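Local coordinates for KLTH0A00704p (Lachancea thermotolerans, PDB 4J2G), which probably acts in autophagy through this N-terminal HORMA domain of Atg13, which mediates recruitment of PI 3-kinase, at residues Trp23-Asn28 and Ser158-Gln163; Ala34-His39 and Arg169-Leu174; Thr78-Asp81 and Ser85-Pro88; Leu108-Gly113 and Ser224-Tyr229; Gln184-Arg189 and Asp266-Val271. The protein carries 1 engineered substitution. One frame throughout, in Å; residues are numbered along the deposited sequence.

Contact 1: Trp23-Asn28 and Ser158-Gln163; sequences WELIDN and SELYRQ
Leu25 packs against Leu160 and Tyr161 where the two long helices of this HORMA domain, 18-39 and 158-177, run side by side. The two short segments are nearly parallel, 11° apart, and their axes come within 10.4 Å of each other at the closest point, so side chains must fill the space between them. Leucine suits this place because its two methyls can serve different partners. Leu25 CD2 meets Leu160 CD2 at 3.7 Å, the two chains sliding past one another in opposite directions, and it also comes near the backbone N of Tyr161. Leu160 reaches across with CG anti to its backbone N (chi1 168°) and also touches Ile250 and Thr252 of strand 242-252, so it joins the helix pair to the sheet. Ile26 adds a looser approach, CG1 to Leu160 CD2 at 4.5 Å. On the outer side, Glu159 OE2 takes Arg162 NE on its syn side at 2.9 Å in a salt bridge and Gln163 NE2 on its anti side at 3.1 Å. The Tyr161 side chain crosses that of Leu25 at about a right angle, and its ring offers its edge: Leu25 CD1 sits near the ring plane, 3.9 Å from Tyr161 CD1.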
# COMPACT_ATOMS: atom_id res chain seq x y z
N TRP A 23 -22.48 2.67 -10.01
CA TRP A 23 -21.21 3.32 -10.30
C TRP A 23 -20.80 4.43 -9.35
O TRP A 23 -19.63 4.51 -9.04
CB TRP A 23 -21.08 3.75 -11.74
CG TRP A 23 -20.50 2.67 -12.53
CD1 TRP A 23 -19.43 1.88 -12.19
CD2 TRP A 23 -20.92 2.24 -13.82
NE1 TRP A 23 -19.16 0.98 -13.20
CE2 TRP A 23 -20.07 1.19 -14.21
CE3 TRP A 23 -21.94 2.67 -14.69
CZ2 TRP A 23 -20.20 0.54 -15.45
CZ3 TRP A 23 -22.07 2.02 -15.93
CH2 TRP A 23 -21.21 0.96 -16.29
N GLU A 24 -21.74 5.22 -8.83
CA GLU A 24 -21.33 6.27 -7.90
C GLU A 24 -20.94 5.75 -6.51
O GLU A 24 -20.10 6.35 -5.82
CB GLU A 24 -22.40 7.35 -7.75
CG GLU A 24 -22.37 8.41 -8.83
CD GLU A 24 -23.29 9.59 -8.51
OE1 GLU A 24 -23.67 10.30 -9.47
OE2 GLU A 24 -23.61 9.80 -7.31
N LEU A 25 -21.59 4.68 -6.09
CA LEU A 25 -21.22 4.00 -4.88
C LEU A 25 -19.75 3.49 -5.09
O LEU A 25 -18.86 3.86 -4.35
CB LEU A 25 -22.18 2.85 -4.64
CG LEU A 25 -22.93 2.72 -3.31
CD1 LEU A 25 -23.34 4.07 -2.73
CD2 LEU A 25 -24.16 1.81 -3.46
N ILE A 26 -19.53 2.73 -6.16
CA ILE A 26 -18.23 2.21 -6.47
C ILE A 26 -17.11 3.24 -6.47
O ILE A 26 -16.14 3.12 -5.70
CB ILE A 26 -18.26 1.36 -7.75
CG1 ILE A 26 -19.14 0.13 -7.51
CG2 ILE A 26 -16.85 0.88 -8.09
CD1 ILE A 26 -19.72 -0.49 -8.77
N ASP A 27 -17.26 4.27 -7.29
CA ASP A 27 -16.24 5.32 -7.42
C ASP A 27 -15.98 6.05 -6.08
O ASP A 27 -14.83 6.45 -5.78
CB ASP A 27 -16.67 6.30 -8.51
CG ASP A 27 -15.69 7.46 -8.70
OD1 ASP A 27 -14.48 7.28 -8.99
OD2 ASP A 27 -16.15 8.58 -8.59
N ASN A 28 -17.02 6.18 -5.26
CA ASN A 28 -16.93 6.88 -4.00
C ASN A 28 -16.15 6.02 -3.00
O ASN A 28 -15.40 6.53 -2.16
CB ASN A 28 -18.31 7.18 -3.42
CG ASN A 28 -18.95 8.45 -3.98
OD1 ASN A 28 -18.29 9.32 -4.56
ND2 ASN A 28 -20.25 8.57 -3.78
N SER A 158 -29.40 -0.76 -2.08
CA SER A 158 -29.10 -0.54 -0.70
C SER A 158 -28.23 -1.70 -0.23
O SER A 158 -27.50 -1.58 0.76
CB SER A 158 -30.40 -0.47 0.11
OG SER A 158 -30.40 0.69 0.93
N GLU A 159 -28.30 -2.81 -0.95
CA GLU A 159 -27.52 -3.97 -0.59
C GLU A 159 -26.04 -3.82 -0.91
O GLU A 159 -25.19 -4.25 -0.13
CB GLU A 159 -28.09 -5.26 -1.16
CG GLU A 159 -27.69 -6.51 -0.36
CD GLU A 159 -27.48 -6.26 1.15
OE1 GLU A 159 -28.15 -5.39 1.75
OE2 GLU A 159 -26.63 -6.96 1.74
N LEU A 160 -25.72 -3.22 -2.05
CA LEU A 160 -24.32 -2.93 -2.36
C LEU A 160 -23.79 -1.86 -1.44
O LEU A 160 -22.59 -1.77 -1.21
CB LEU A 160 -24.16 -2.47 -3.78
CG LEU A 160 -22.80 -1.87 -4.10
CD1 LEU A 160 -21.74 -2.96 -4.23
CD2 LEU A 160 -22.91 -1.06 -5.37
N TYR A 161 -24.68 -1.04 -0.91
CA TYR A 161 -24.26 -0.02 -0.01
C TYR A 161 -23.79 -0.67 1.28
O TYR A 161 -22.81 -0.23 1.87
CB TYR A 161 -25.41 0.93 0.31
CG TYR A 161 -24.97 1.97 1.29
CD1 TYR A 161 -24.05 2.95 0.91
CD2 TYR A 161 -25.41 1.94 2.61
CE1 TYR A 161 -23.59 3.88 1.81
CE2 TYR A 161 -24.97 2.89 3.51
CZ TYR A 161 -24.06 3.85 3.10
OH TYR A 161 -23.61 4.81 3.96
N ARG A 162 -24.47 -1.73 1.69
CA ARG A 162 -24.18 -2.35 2.95
C ARG A 162 -22.89 -3.17 2.82
O ARG A 162 -22.09 -3.18 3.74
CB ARG A 162 -25.37 -3.20 3.40
CG ARG A 162 -25.31 -3.61 4.86
CD ARG A 162 -26.14 -4.85 5.07
NE ARG A 162 -25.64 -5.98 4.29
CZ ARG A 162 -25.21 -7.13 4.81
NH1 ARG A 162 -25.20 -7.33 6.13
NH2 ARG A 162 -24.78 -8.09 4.00
N GLN A 163 -22.72 -3.86 1.69
CA GLN A 163 -21.48 -4.56 1.36
C GLN A 163 -20.26 -3.63 1.41
O GLN A 163 -19.17 -4.08 1.69
CB GLN A 163 -21.53 -5.17 -0.05
CG GLN A 163 -22.68 -6.11 -0.35
CD GLN A 163 -22.59 -7.39 0.42
OE1 GLN A 163 -21.59 -8.10 0.34
NE2 GLN A 163 -23.64 -7.71 1.17

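Contact 2: Ala34-His39 and Arg169-Leu174; sequences ALLICH and RYLETL
Leu36 makes an apolar helix-to-helix contact with Leu171 and Glu172, further along helices 18-39 and 158-177, partly buried beside the sheet that both helices cover. The backbones come nearest at Leu36 and Glu172, whose CA atoms are 7.2 Å apart. Leu36 is directed toward the other helix and straddles one methylene: its CD1 and its CD2 each lie 3.6 Å from Glu172 CG, and the two side chains cross at about a right angle. Glu172 can offer that carbon because its CG is turned beside the backbone N (chi1 -83°) and the chain runs on extended, carrying the carboxylate beyond the leucine; a long acidic residue thus gives an apolar methylene near its backbone and charge at its end. On the sheet side, Leu36 CD1 also meets Leu171 CG at 3.8 Å, and Leu171 in turn packs on Trp132 of strand 126-136. With an alanine in place of Leu36 the branch and both its methyls are gone, which would probably open a gap between the helices and leave Glu172 CG and Leu171 CG without a partner. Further round the second helix, Thr173 OG1 bonds back to Arg169 O at 3.0 Å, and that carbonyl also accepts Thr173 N. Ile37 and Ala34 face Ile91 of strand 89-96, completing the layering of long helices on an antiparallel sheet that characterises the HORMA fold.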
# COMPACT_ATOMS: atom_id res chain seq x y z
N ALA A 34 -8.90 4.89 -0.73
CA ALA A 34 -7.64 5.58 -0.90
C ALA A 34 -7.41 6.64 0.20
O ALA A 34 -6.27 6.82 0.68
CB ALA A 34 -7.58 6.19 -2.29
N LEU A 35 -8.46 7.33 0.63
CA LEU A 35 -8.24 8.37 1.62
C LEU A 35 -7.82 7.75 2.94
O LEU A 35 -6.79 8.12 3.49
CB LEU A 35 -9.44 9.34 1.75
CG LEU A 35 -9.65 10.40 0.66
CD1 LEU A 35 -10.99 11.12 0.85
CD2 LEU A 35 -8.50 11.42 0.51
N LEU A 36 -8.58 6.75 3.41
CA LEU A 36 -8.23 5.99 4.59
C LEU A 36 -6.74 5.54 4.61
O LEU A 36 -5.98 5.83 5.55
CB LEU A 36 -9.08 4.74 4.58
CG LEU A 36 -9.76 4.07 5.77
CD1 LEU A 36 -9.57 2.55 5.68
CD2 LEU A 36 -9.39 4.63 7.15
N ILE A 37 -6.34 4.83 3.55
CA ILE A 37 -5.02 4.26 3.46
C ILE A 37 -3.94 5.35 3.54
O ILE A 37 -3.06 5.26 4.37
CB ILE A 37 -4.92 3.42 2.18
CG1 ILE A 37 -5.75 2.14 2.30
CG2 ILE A 37 -3.50 3.03 1.86
CD1 ILE A 37 -5.79 1.41 0.97
N CYS A 38 -4.05 6.41 2.74
CA CYS A 38 -3.14 7.57 2.83
C CYS A 38 -3.13 8.36 4.16
O CYS A 38 -2.07 8.74 4.65
CB CYS A 38 -3.35 8.53 1.62
SG CYS A 38 -2.98 7.72 0.02
N HIS A 39 -4.29 8.59 4.78
CA HIS A 39 -4.32 9.40 6.00
C HIS A 39 -3.75 8.63 7.21
O HIS A 39 -3.39 9.22 8.22
CB HIS A 39 -5.75 9.87 6.29
CG HIS A 39 -6.25 10.92 5.35
ND1 HIS A 39 -5.42 11.61 4.48
CD2 HIS A 39 -7.50 11.42 5.17
CE1 HIS A 39 -6.15 12.48 3.79
NE2 HIS A 39 -7.41 12.39 4.19
N ARG A 169 -14.97 -1.06 6.94
CA ARG A 169 -14.61 -1.16 8.37
C ARG A 169 -13.57 -2.23 8.51
O ARG A 169 -12.70 -2.21 9.37
CB ARG A 169 -15.82 -1.48 9.27
CG ARG A 169 -16.92 -0.41 9.25
CD ARG A 169 -17.98 -0.56 10.35
NE ARG A 169 -18.96 -1.64 10.12
CZ ARG A 169 -20.30 -1.49 10.06
NH1 ARG A 169 -20.89 -0.31 10.20
NH2 ARG A 169 -21.07 -2.56 9.85
N TYR A 170 -13.70 -3.21 7.64
CA TYR A 170 -12.80 -4.28 7.66
C TYR A 170 -11.37 -3.70 7.25
O TYR A 170 -10.37 -3.94 7.91
CB TYR A 170 -13.26 -5.35 6.69
CG TYR A 170 -12.19 -6.40 6.64
CD1 TYR A 170 -11.98 -7.25 7.71
CD2 TYR A 170 -11.25 -6.42 5.60
CE1 TYR A 170 -10.93 -8.16 7.71
CE2 TYR A 170 -10.19 -7.33 5.59
CZ TYR A 170 -10.05 -8.20 6.64
OH TYR A 170 -9.04 -9.16 6.64
N LEU A 171 -11.37 -2.89 6.22
CA LEU A 171 -10.20 -2.27 5.68
C LEU A 171 -9.61 -1.32 6.73
O LEU A 171 -8.40 -1.26 6.84
CB LEU A 171 -10.55 -1.58 4.37
CG LEU A 171 -9.51 -0.70 3.69
CD1 LEU A 171 -8.39 -1.60 3.12
CD2 LEU A 171 -10.28 0.00 2.56
N GLU A 172 -10.45 -0.67 7.55
CA GLU A 172 -9.92 0.19 8.58
C GLU A 172 -9.15 -0.64 9.58
O GLU A 172 -8.05 -0.26 10.05
CB GLU A 172 -11.01 0.88 9.35
CG GLU A 172 -11.52 2.11 8.68
CD GLU A 172 -12.75 2.64 9.38
OE1 GLU A 172 -12.67 3.79 9.88
OE2 GLU A 172 -13.78 1.92 9.45
N THR A 173 -9.67 -1.81 9.86
CA THR A 173 -8.98 -2.65 10.80
C THR A 173 -7.74 -3.25 10.18
O THR A 173 -6.73 -3.39 10.86
CB THR A 173 -9.88 -3.77 11.26
OG1 THR A 173 -11.11 -3.15 11.71
CG2 THR A 173 -9.24 -4.48 12.40
N LEU A 174 -7.81 -3.63 8.91
CA LEU A 174 -6.67 -4.29 8.36
C LEU A 174 -5.51 -3.29 8.30
O LEU A 174 -4.40 -3.65 8.61
CB LEU A 174 -6.97 -4.86 7.00
CG LEU A 174 -5.92 -5.42 6.08
CD1 LEU A 174 -6.59 -5.70 4.79
CD2 LEU A 174 -4.93 -4.32 5.72

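Contact 3: Thr78-Asp81 and Ser85-Pro88; sequences TTFD and SLPP
Phe80 swings its CG anti to the backbone N (chi1 166°), and a second torsion of 77° turns the ring broadside to Leu86, six residues further along the chain. Leu86 has a first torsion of -132°, away from a staggered value, which leaves its branch point above the aromatic face. The result is a CH-pi contact: Leu86 CG stands 3.8 Å from the centroid of the Phe80 ring, only 12° off the ring normal, and the two side chains cross at about a right angle. CB and CD2 of the leucine touch the ring beside that central carbon, while CD1 turns to Ile26 of helix 18-39. Leu86 CD2 is 4.0 Å from both Phe80 CD1 and CG, while Leu86 CB lies 3.9 Å from Phe80 CE1. The backbone joins in as well, with Leu86 N 3.8 Å from Phe80 CE1.

Both residues belong to the irregular connection between helix 70-78 and strand 89-96. Thr79 marks its start, leaving helical angles while its OG1 bonds to Lys75 O, and Pro87 O accepts from Trp77 NE1. Leu86 also touches Asp27 of helix 18-39. Replacing Phe80 by a serine would take away the flat surface and would probably leave Leu86 CG without its aromatic partner, the connection being freer to shift.

A flat ring and a branched alkyl group suit each other here: the contact rests on dispersion and a weak CH-pi attraction, which implies that it depends on close fit between the surfaces and carries little directional demand compared with a polar bond.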
# COMPACT_ATOMS: atom_id res chain seq x y z
N THR A 78 -11.81 11.02 -9.52
CA THR A 78 -12.68 12.16 -9.25
C THR A 78 -13.33 12.69 -10.53
O THR A 78 -14.48 13.18 -10.51
CB THR A 78 -11.98 13.32 -8.53
OG1 THR A 78 -10.83 13.74 -9.29
CG2 THR A 78 -11.52 12.87 -7.16
N THR A 79 -12.60 12.57 -11.63
CA THR A 79 -13.12 12.93 -12.96
C THR A 79 -13.62 11.72 -13.79
O THR A 79 -13.54 11.73 -15.00
CB THR A 79 -12.07 13.63 -13.80
OG1 THR A 79 -11.02 12.72 -14.09
CG2 THR A 79 -11.47 14.83 -13.07
N PHE A 80 -14.16 10.71 -13.14
CA PHE A 80 -14.64 9.51 -13.82
C PHE A 80 -16.10 9.59 -14.23
O PHE A 80 -16.95 9.84 -13.36
CB PHE A 80 -14.53 8.36 -12.84
CG PHE A 80 -15.30 7.11 -13.26
CD1 PHE A 80 -14.78 6.26 -14.26
CD2 PHE A 80 -16.49 6.76 -12.63
CE1 PHE A 80 -15.47 5.13 -14.65
CE2 PHE A 80 -17.18 5.62 -13.01
CZ PHE A 80 -16.68 4.81 -14.02
N ASP A 81 -16.35 9.34 -15.54
CA ASP A 81 -17.65 8.99 -16.19
C ASP A 81 -17.54 7.60 -16.74
O ASP A 81 -16.42 7.11 -16.96
CB ASP A 81 -17.90 9.74 -17.49
CG ASP A 81 -17.53 11.14 -17.41
OD1 ASP A 81 -17.57 11.67 -16.28
OD2 ASP A 81 -17.21 11.71 -18.46
N SER A 85 -13.09 2.94 -18.58
CA SER A 85 -12.93 2.09 -17.42
C SER A 85 -12.34 2.85 -16.23
O SER A 85 -11.48 3.73 -16.42
CB SER A 85 -12.01 0.93 -17.75
OG SER A 85 -12.75 -0.13 -18.30
N LEU A 86 -12.81 2.48 -15.04
CA LEU A 86 -12.37 3.02 -13.75
C LEU A 86 -10.98 2.42 -13.56
O LEU A 86 -10.87 1.23 -13.46
CB LEU A 86 -13.32 2.52 -12.66
CG LEU A 86 -13.93 3.46 -11.61
CD1 LEU A 86 -14.40 2.65 -10.40
CD2 LEU A 86 -12.99 4.55 -11.14
N PRO A 87 -9.91 3.23 -13.61
CA PRO A 87 -8.56 2.62 -13.67
C PRO A 87 -8.25 1.87 -12.35
O PRO A 87 -8.75 2.26 -11.32
CB PRO A 87 -7.61 3.83 -13.78
CG PRO A 87 -8.48 5.02 -14.01
CD PRO A 87 -9.88 4.70 -13.58
N PRO A 88 -7.43 0.79 -12.40
CA PRO A 88 -6.97 0.20 -11.13
C PRO A 88 -6.12 1.22 -10.31
O PRO A 88 -5.27 1.96 -10.88
CB PRO A 88 -6.11 -1.00 -11.60
CG PRO A 88 -5.63 -0.57 -12.96
CD PRO A 88 -6.83 0.12 -13.57

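Contact 4: Leu108-Gly113 and Ser224-Tyr229; sequences LKDQDG and SLIATY
Leu108 meets Leu225 and Ile226 nearly at right angles, side chain to side chain, where the small antiparallel sheet of this HORMA domain is overlaid by the long connection between strands 201-208 and 242-252. Leu108 lies in strand 105-109, and its CG is anti to the backbone N (chi1 176°), which presents CD2 to the connection. That one methyl does most of the work: it lies 3.7 Å from Ile226 CD1 and 3.9 Å from Leu225 CB, with Leu225 CD1 also at 3.9 Å. The partners approach from two successive residues, so CD2 sits in the corner formed by the beta carbon of one and the far methyl of the other. Leucine and isoleucine suit these positions because a branched end can fill such a junction without any polar atom to satisfy.

Ile226 reaches from the strand residue Leu108 to Asp110 at the start of the turn. Its CG1 runs beside the backbone N, anti to the carbonyl carbon, and its terminal CD1 also reaches Asp110 CB at 3.8 Å; the acid thus offers its methylene to the isoleucine and its oxygens elsewhere. Asp110 OD2 accepts from Trp116 NE1, and OD1 from Asn114 N. Just beyond the strand the chain reverses in a type I turn from Asp110 to Gly113, where positive phi favours glycine. The turn closes with Gly113 N bonded to Asp110 O, and it is reinforced by an Asx turn: Asp112 N gives a hydrogen bond of 2.9 Å to Asp110 OD1, coming from above the carboxylate, 45° out of its plane.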
# COMPACT_ATOMS: atom_id res chain seq x y z
N LEU A 108 17.68 -2.79 9.76
CA LEU A 108 16.43 -3.50 9.91
C LEU A 108 16.72 -4.67 10.83
O LEU A 108 17.69 -5.41 10.59
CB LEU A 108 15.99 -4.06 8.55
CG LEU A 108 14.69 -4.95 8.58
CD1 LEU A 108 13.48 -4.11 9.17
CD2 LEU A 108 14.35 -5.47 7.14
N LYS A 109 15.89 -4.84 11.86
CA LYS A 109 15.98 -5.99 12.71
C LYS A 109 15.00 -7.06 12.35
O LYS A 109 13.84 -6.76 12.03
CB LYS A 109 15.79 -5.60 14.15
CG LYS A 109 16.87 -4.75 14.76
CD LYS A 109 16.74 -4.71 16.28
CE LYS A 109 17.97 -4.05 16.88
NZ LYS A 109 18.04 -4.23 18.36
N ASP A 110 15.44 -8.31 12.38
CA ASP A 110 14.62 -9.38 11.96
C ASP A 110 13.76 -9.85 13.10
O ASP A 110 13.73 -9.25 14.15
CB ASP A 110 15.39 -10.54 11.31
CG ASP A 110 16.47 -11.16 12.19
OD1 ASP A 110 16.40 -11.10 13.45
OD2 ASP A 110 17.48 -11.71 11.57
N GLN A 111 13.09 -10.97 12.92
CA GLN A 111 12.11 -11.39 13.95
C GLN A 111 12.91 -11.92 15.12
O GLN A 111 12.41 -12.07 16.20
CB GLN A 111 11.19 -12.46 13.40
CG GLN A 111 9.96 -12.72 14.26
CD GLN A 111 9.44 -14.14 14.08
OE1 GLN A 111 10.23 -15.10 13.95
NE2 GLN A 111 8.11 -14.29 14.05
N ASP A 112 14.19 -12.19 14.92
CA ASP A 112 14.95 -12.65 16.08
C ASP A 112 15.55 -11.45 16.79
O ASP A 112 16.26 -11.60 17.76
CB ASP A 112 16.04 -13.65 15.65
CG ASP A 112 15.46 -14.99 15.23
OD1 ASP A 112 14.70 -15.57 16.03
OD2 ASP A 112 15.77 -15.45 14.10
N GLY A 113 15.27 -10.25 16.31
CA GLY A 113 15.89 -9.07 16.91
C GLY A 113 17.35 -8.89 16.47
O GLY A 113 18.08 -8.15 17.11
N SER A 224 14.99 -8.22 -0.56
CA SER A 224 14.79 -8.81 0.72
C SER A 224 15.98 -8.19 1.39
O SER A 224 16.95 -7.79 0.71
CB SER A 224 14.92 -10.33 0.60
OG SER A 224 16.22 -10.65 0.21
N LEU A 225 15.96 -8.06 2.68
CA LEU A 225 17.09 -7.28 3.24
C LEU A 225 17.81 -8.16 4.24
O LEU A 225 18.94 -7.91 4.63
CB LEU A 225 16.50 -6.04 3.94
CG LEU A 225 15.95 -5.07 2.89
CD1 LEU A 225 15.04 -4.04 3.56
CD2 LEU A 225 17.12 -4.42 2.11
N ILE A 226 17.08 -9.19 4.63
CA ILE A 226 17.36 -10.23 5.55
C ILE A 226 17.59 -11.47 4.70
O ILE A 226 16.62 -12.04 4.14
CB ILE A 226 16.08 -10.45 6.40
CG1 ILE A 226 15.78 -9.16 7.18
CG2 ILE A 226 16.17 -11.71 7.27
CD1 ILE A 226 14.39 -9.14 7.87
N ALA A 227 18.85 -11.91 4.65
CA ALA A 227 19.30 -13.01 3.78
C ALA A 227 18.91 -14.38 4.30
O ALA A 227 19.06 -15.36 3.59
CB ALA A 227 20.83 -12.93 3.51
N THR A 228 18.38 -14.47 5.51
CA THR A 228 17.83 -15.78 5.95
C THR A 228 16.55 -16.23 5.22
O THR A 228 16.13 -17.36 5.37
CB THR A 228 17.52 -15.86 7.44
OG1 THR A 228 16.63 -14.81 7.78
CG2 THR A 228 18.75 -15.72 8.27
N TYR A 229 15.90 -15.35 4.48
CA TYR A 229 14.69 -15.73 3.79
C TYR A 229 14.98 -16.63 2.62
O TYR A 229 15.83 -16.31 1.78
CB TYR A 229 13.94 -14.47 3.30
CG TYR A 229 13.08 -13.92 4.39
CD1 TYR A 229 11.98 -14.66 4.85
CD2 TYR A 229 13.36 -12.69 4.99
CE1 TYR A 229 11.19 -14.15 5.90
CE2 TYR A 229 12.56 -12.17 6.01
CZ TYR A 229 11.46 -12.88 6.43
OH TYR A 229 10.65 -12.37 7.43

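Contact 5: Gln184-Arg189 and Asp266-Val271; sequences QARLIR and DCDFHV
Arg186 reaches across from helix 179-187 to Asp268, and the contact between the two is one of charge. Arg186 NH1 lies 3.5 Å from Asp268 OD1 in a salt bridge, but the oxygen sits over a face of the guanidinium group, well out of its plane, and no N-H points at it, so the attraction is electrostatic and without directional bonds. The carboxylate plane is turned 55° from that of the guanidinium. Asp268 gets its carboxylate there by placing CG anti to the backbone N (chi1 -175°). Arginine suits the spot because its long chain, bent at chi3, spans backbones whose nearest CA atoms are 9.3 Å apart, and it can hold a second acid too: NH2 forms a salt bridge with Glu182, a turn earlier on its own helix.

Van der Waals contact is slight. The nearest approach to the imidazole is Arg186 NH1 to His270 CE1, 4.4 Å, at an oblique angle to the ring; a positive charge so close would probably make protonation of the histidine less favourable, while the nearby acid would act the other way.

In the backbone, Asp268 is the centre of an inverse gamma turn, with a weak bond from Phe269 N to Cys267 O. From the turn onward, the backbones of Asp268 and His270 pair with Lys109 and Thr107 of strand 105-109. The surface salt bridge thus ties helix 179-187 to an edge strand, 268-271, of the HORMA domain's small three-stranded sheet, while Leu187 of that helix packs on strand 201-208.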
# COMPACT_ATOMS: atom_id res chain seq x y z
N GLN A 184 4.91 3.15 12.13
CA GLN A 184 4.31 4.46 12.30
C GLN A 184 4.16 4.76 13.83
O GLN A 184 4.65 5.79 14.32
CB GLN A 184 2.97 4.51 11.55
CG GLN A 184 2.07 5.75 11.75
CD GLN A 184 2.55 7.01 11.01
OE1 GLN A 184 3.57 7.02 10.32
NE2 GLN A 184 1.79 8.09 11.16
N ALA A 185 3.55 3.84 14.58
CA ALA A 185 3.45 4.00 16.04
C ALA A 185 4.81 4.47 16.62
O ALA A 185 4.89 5.46 17.31
CB ALA A 185 3.06 2.71 16.69
N ARG A 186 5.87 3.74 16.34
CA ARG A 186 7.15 4.08 16.95
C ARG A 186 7.72 5.40 16.45
O ARG A 186 8.42 6.06 17.15
CB ARG A 186 8.13 2.90 16.92
CG ARG A 186 9.56 3.13 16.45
CD ARG A 186 10.29 1.81 16.67
NE ARG A 186 9.29 0.74 16.81
CZ ARG A 186 9.48 -0.44 17.41
NH1 ARG A 186 10.67 -0.75 17.94
NH2 ARG A 186 8.48 -1.31 17.46
N LEU A 187 7.34 5.82 15.27
CA LEU A 187 7.83 7.08 14.75
C LEU A 187 7.11 8.28 15.38
O LEU A 187 7.67 9.37 15.44
CB LEU A 187 7.66 7.14 13.21
CG LEU A 187 8.78 6.38 12.48
CD1 LEU A 187 8.62 6.50 10.96
CD2 LEU A 187 10.09 7.03 12.90
N ILE A 188 5.86 8.11 15.80
CA ILE A 188 5.14 9.26 16.31
C ILE A 188 4.94 9.17 17.82
O ILE A 188 4.07 9.83 18.35
CB ILE A 188 3.77 9.41 15.60
CG1 ILE A 188 2.84 8.20 15.96
CG2 ILE A 188 3.96 9.59 14.08
CD1 ILE A 188 1.50 8.27 15.29
N ARG A 189 5.65 8.28 18.51
CA ARG A 189 5.53 8.23 19.98
C ARG A 189 6.05 9.53 20.57
O ARG A 189 7.17 9.97 20.20
CB ARG A 189 6.31 7.07 20.58
CG ARG A 189 5.44 5.95 21.13
CD ARG A 189 6.10 5.21 22.28
NE ARG A 189 5.42 5.46 23.55
CZ ARG A 189 5.96 5.27 24.75
NH1 ARG A 189 7.20 4.82 24.87
NH2 ARG A 189 5.26 5.53 25.84
N ASP A 266 8.90 -7.55 7.62
CA ASP A 266 9.64 -6.90 8.67
C ASP A 266 9.76 -5.37 8.45
O ASP A 266 10.24 -4.93 7.39
CB ASP A 266 11.04 -7.52 8.63
CG ASP A 266 11.00 -9.00 8.79
OD1 ASP A 266 11.14 -9.42 9.97
OD2 ASP A 266 10.86 -9.73 7.75
N CYS A 267 9.42 -4.58 9.46
CA CYS A 267 9.54 -3.13 9.38
C CYS A 267 10.22 -2.58 10.64
O CYS A 267 10.07 -1.43 10.98
CB CYS A 267 8.14 -2.51 9.32
SG CYS A 267 7.24 -2.84 7.81
N ASP A 268 10.94 -3.41 11.38
CA ASP A 268 11.53 -2.85 12.59
C ASP A 268 12.86 -2.16 12.17
O ASP A 268 13.88 -2.71 12.39
CB ASP A 268 11.75 -3.97 13.61
CG ASP A 268 12.28 -3.46 14.97
OD1 ASP A 268 12.26 -2.26 15.24
OD2 ASP A 268 12.72 -4.28 15.77
N PHE A 269 12.76 -1.04 11.44
CA PHE A 269 13.88 -0.19 10.96
C PHE A 269 14.45 0.76 12.01
O PHE A 269 13.71 1.19 12.90
CB PHE A 269 13.42 0.66 9.77
CG PHE A 269 13.18 -0.13 8.52
CD1 PHE A 269 14.24 -0.51 7.69
CD2 PHE A 269 11.88 -0.52 8.17
CE1 PHE A 269 14.02 -1.26 6.52
CE2 PHE A 269 11.65 -1.26 6.99
CZ PHE A 269 12.72 -1.65 6.16
N HIS A 270 15.75 1.07 11.90
CA HIS A 270 16.47 1.87 12.88
C HIS A 270 17.40 2.79 12.10
O HIS A 270 17.84 2.51 10.97
CB HIS A 270 17.20 1.00 13.93
CG HIS A 270 16.26 0.26 14.82
ND1 HIS A 270 15.45 0.89 15.75
CD2 HIS A 270 15.90 -1.05 14.85
CE1 HIS A 270 14.68 -0.00 16.35
NE2 HIS A 270 14.94 -1.19 15.84
N VAL A 271 17.63 3.95 12.66
CA VAL A 271 18.54 4.89 12.02
C VAL A 271 19.63 5.24 13.04
O VAL A 271 19.35 5.57 14.19
CB VAL A 271 17.81 6.11 11.49
CG1 VAL A 271 18.70 6.87 10.53
CG2 VAL A 271 16.54 5.69 10.74

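In the fold
Contacts 1 and 2 are two stations on the same pair of helices, 18-39 and 158-177, with centres about 17 Å apart. Contact 3 adjoins contact 1 directly: Ile26 CG2 lies 3.8 Å from Leu86 CD1, so the connection leading to strand 89-96 rests on the first helix. At the far end of the domain, contacts 4 and 5 share the three-stranded sheet, their centres about 15 Å apart, and are joined by a probable hydrogen bond between Tyr229 OH and Asp266 OD2, 2.7 Å. Contact 1 is about 42 Å from contact 4, centre to centre, across the domain's middle. Contact 2 lies between the ends, its nearest atoms about 6 Å from contact 5.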